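Local coordinates for protein putative methyltransferase from antibiotic biosynthesis pathway (Anabaena variabilis ATCC 29413, PDB 3EGE) that probably transfers methyl groups from S-adenosylmethionine to a substrate that is not established, at residues Asp132-Gln137 / Phe155-Glu160. Sequence-based numbering, arbitrary orientation.
Sequences DIRLAQ and FLPLDE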
loop_
_atom_site.group_PDB
_atom_site.type_symbol
_atom_site.label_atom_id
_atom_site.label_comp_id
_atom_site.label_asym_id
_atom_site.label_seq_id
_atom_site.Cartn_x
_atom_site.Cartn_y
_atom_site.Cartn_z
ATOM N N ASP A 132 -1.900 9.467 -3.770
ATOM C CA ASP A 132 -2.418 10.801 -3.621
ATOM C C ASP A 132 -3.888 10.792 -4.128
ATOM O O ASP A 132 -4.152 10.795 -5.337
ATOM C CB ASP A 132 -1.564 11.800 -4.362
ATOM C CG ASP A 132 -1.992 13.224 -4.111
ATOM O OD1 ASP A 132 -3.059 13.445 -3.471
ATOM O OD2 ASP A 132 -1.250 14.110 -4.557
ATOM N N ILE A 133 -4.826 10.827 -3.184
ATOM C CA ILE A 133 -6.270 10.832 -3.489
ATOM C C ILE A 133 -6.695 12.044 -4.378
ATOM O O ILE A 133 -7.644 11.940 -5.158
ATOM C CB ILE A 133 -7.127 10.770 -2.166
ATOM C CG1 ILE A 133 -8.533 10.211 -2.426
ATOM C CG2 ILE A 133 -7.196 12.156 -1.500
ATOM C CD1 ILE A 133 -8.584 8.810 -2.873
ATOM N N ARG A 134 -5.958 13.158 -4.262
ATOM C CA ARG A 134 -6.131 14.359 -5.085
ATOM C C ARG A 134 -5.950 14.100 -6.590
ATOM O O ARG A 134 -6.412 14.918 -7.404
ATOM C CB ARG A 134 -5.176 15.508 -4.626
ATOM C CG ARG A 134 -5.528 16.152 -3.261
ATOM C CD ARG A 134 -4.392 16.976 -2.606
ATOM N NE ARG A 134 -3.514 15.977 -2.105
ATOM C CZ ARG A 134 -3.293 15.605 -0.844
ATOM N NH1 ARG A 134 -3.685 16.280 0.226
ATOM N NH2 ARG A 134 -2.514 14.573 -0.689
ATOM N N LEU A 135 -5.240 13.012 -6.940
ATOM C CA LEU A 135 -4.995 12.593 -8.336
ATOM C C LEU A 135 -5.974 11.530 -8.836
ATOM O O LEU A 135 -5.952 11.196 -10.030
ATOM C CB LEU A 135 -3.581 12.039 -8.470
ATOM C CG LEU A 135 -2.427 12.969 -8.085
ATOM C CD1 LEU A 135 -1.115 12.182 -8.100
ATOM C CD2 LEU A 135 -2.419 14.152 -9.019
ATOM N N ALA A 136 -6.821 11.009 -7.937
ATOM C CA ALA A 136 -7.801 10.005 -8.289
ATOM C C ALA A 136 -8.978 10.593 -9.109
ATOM O O ALA A 136 -9.319 11.801 -9.040
ATOM C CB ALA A 136 -8.322 9.297 -7.023
ATOM N N GLN A 137 -9.562 9.718 -9.916
ATOM C CA GLN A 137 -10.757 10.030 -10.643
ATOM C C GLN A 137 -11.944 9.750 -9.694
ATOM O O GLN A 137 -11.780 9.096 -8.656
ATOM C CB GLN A 137 -10.808 9.264 -11.967
ATOM C CG GLN A 137 -11.045 7.772 -11.927
ATOM C CD GLN A 137 -10.795 7.156 -13.313
ATOM O OE1 GLN A 137 -9.664 6.781 -13.647
ATOM N NE2 GLN A 137 -11.838 7.112 -14.144
ATOM N N PHE A 155 -2.900 12.633 4.035
ATOM C CA PHE A 155 -1.521 12.466 3.604
ATOM C C PHE A 155 -1.102 13.499 2.553
ATOM O O PHE A 155 -1.935 14.093 1.936
ATOM C CB PHE A 155 -1.294 11.013 3.132
ATOM C CG PHE A 155 0.159 10.634 2.973
ATOM C CD1 PHE A 155 1.116 10.950 3.971
ATOM C CD2 PHE A 155 0.575 9.914 1.850
ATOM C CE1 PHE A 155 2.463 10.619 3.805
ATOM C CE2 PHE A 155 1.904 9.545 1.702
ATOM C CZ PHE A 155 2.849 9.907 2.683
ATOM N N LEU A 156 0.202 13.725 2.428
ATOM C CA LEU A 156 0.808 14.692 1.541
ATOM C C LEU A 156 0.559 14.508 0.042
ATOM O O LEU A 156 0.449 13.381 -0.440
ATOM C CB LEU A 156 2.338 14.624 1.667
ATOM C CG LEU A 156 3.054 14.954 2.959
ATOM C CD1 LEU A 156 4.536 14.661 2.762
ATOM C CD2 LEU A 156 2.800 16.397 3.350
ATOM N N PRO A 157 0.495 15.628 -0.703
ATOM C CA PRO A 157 0.475 15.564 -2.159
ATOM C C PRO A 157 1.701 14.805 -2.729
ATOM O O PRO A 157 2.786 14.849 -2.132
ATOM C CB PRO A 157 0.559 17.043 -2.568
ATOM C CG PRO A 157 -0.095 17.751 -1.454
ATOM C CD PRO A 157 0.363 17.020 -0.232
ATOM N N LEU A 158 1.517 14.142 -3.873
ATOM C CA LEU A 158 2.577 13.343 -4.507
ATOM C C LEU A 158 3.866 14.142 -4.741
ATOM O O LEU A 158 4.954 13.610 -4.551
ATOM C CB LEU A 158 2.102 12.744 -5.841
ATOM C CG LEU A 158 2.961 11.604 -6.424
ATOM C CD1 LEU A 158 2.790 10.329 -5.588
ATOM C CD2 LEU A 158 2.569 11.370 -7.878
ATOM N N ASP A 159 3.731 15.403 -5.146
ATOM C CA ASP A 159 4.886 16.286 -5.376
ATOM C C ASP A 159 5.708 16.538 -4.117
ATOM O O ASP A 159 6.933 16.545 -4.192
ATOM C CB ASP A 159 4.447 17.618 -6.037
ATOM C CG ASP A 159 4.050 17.445 -7.505
ATOM O OD1 ASP A 159 4.321 16.359 -8.098
ATOM O OD2 ASP A 159 3.478 18.415 -8.089
ATOM N N GLU A 160 5.036 16.738 -2.977
ATOM C CA GLU A 160 5.720 16.885 -1.680
ATOM C C GLU A 160 6.478 15.597 -1.320
ATOM O O GLU A 160 7.637 15.660 -0.898
ATOM C CB GLU A 160 4.754 17.301 -0.556
ATOM C CG GLU A 160 4.209 18.739 -0.782
ATOM C CD GLU A 160 3.312 19.295 0.352
ATOM O OE1 GLU A 160 3.458 18.871 1.524
ATOM O OE2 GLU A 160 2.477 20.196 0.061
#
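The guanidinium of Arg134 lies against the ring of Pro157, whose CG sits 3.8 Å above the plane, over the centre of one face. At its edge are the backbone carbonyl of Phe155 and the carboxylate of Asp132. Arg134 NH2 gives Phe155 O a bond of 2.7 Å, the oxygen being almost in the guanidinium plane, and NH1 adds a weak one to the same oxygen. The chain of Arg134 is bent at chi3 (-76°), and Arg134 NE makes a salt bridge of 2.9 Å to Asp132 OD1. That oxygen also accepts a hydrogen bond from the backbone N of Arg134, which closes an Asx turn just beyond strand 126-131. Asp132 CG, anti to its backbone N (chi1 -174°), carries the carboxylate over to the start of helix 158-169. There Leu158 N, right after the N-cap Pro157, bonds to Asp132 OD2 at 2.9 Å from above the carboxylate plane. Beside these polar contacts Leu135 CD1 meets Leu158 CD2 at 3.8 Å, the two side chains crossing at about a right angle, and both also touch Arg253 of strand 252-258. One carboxylate thus both fixes the arginine and binds an N-H at a helix start, where the helix dipole would probably stabilise its negative charge.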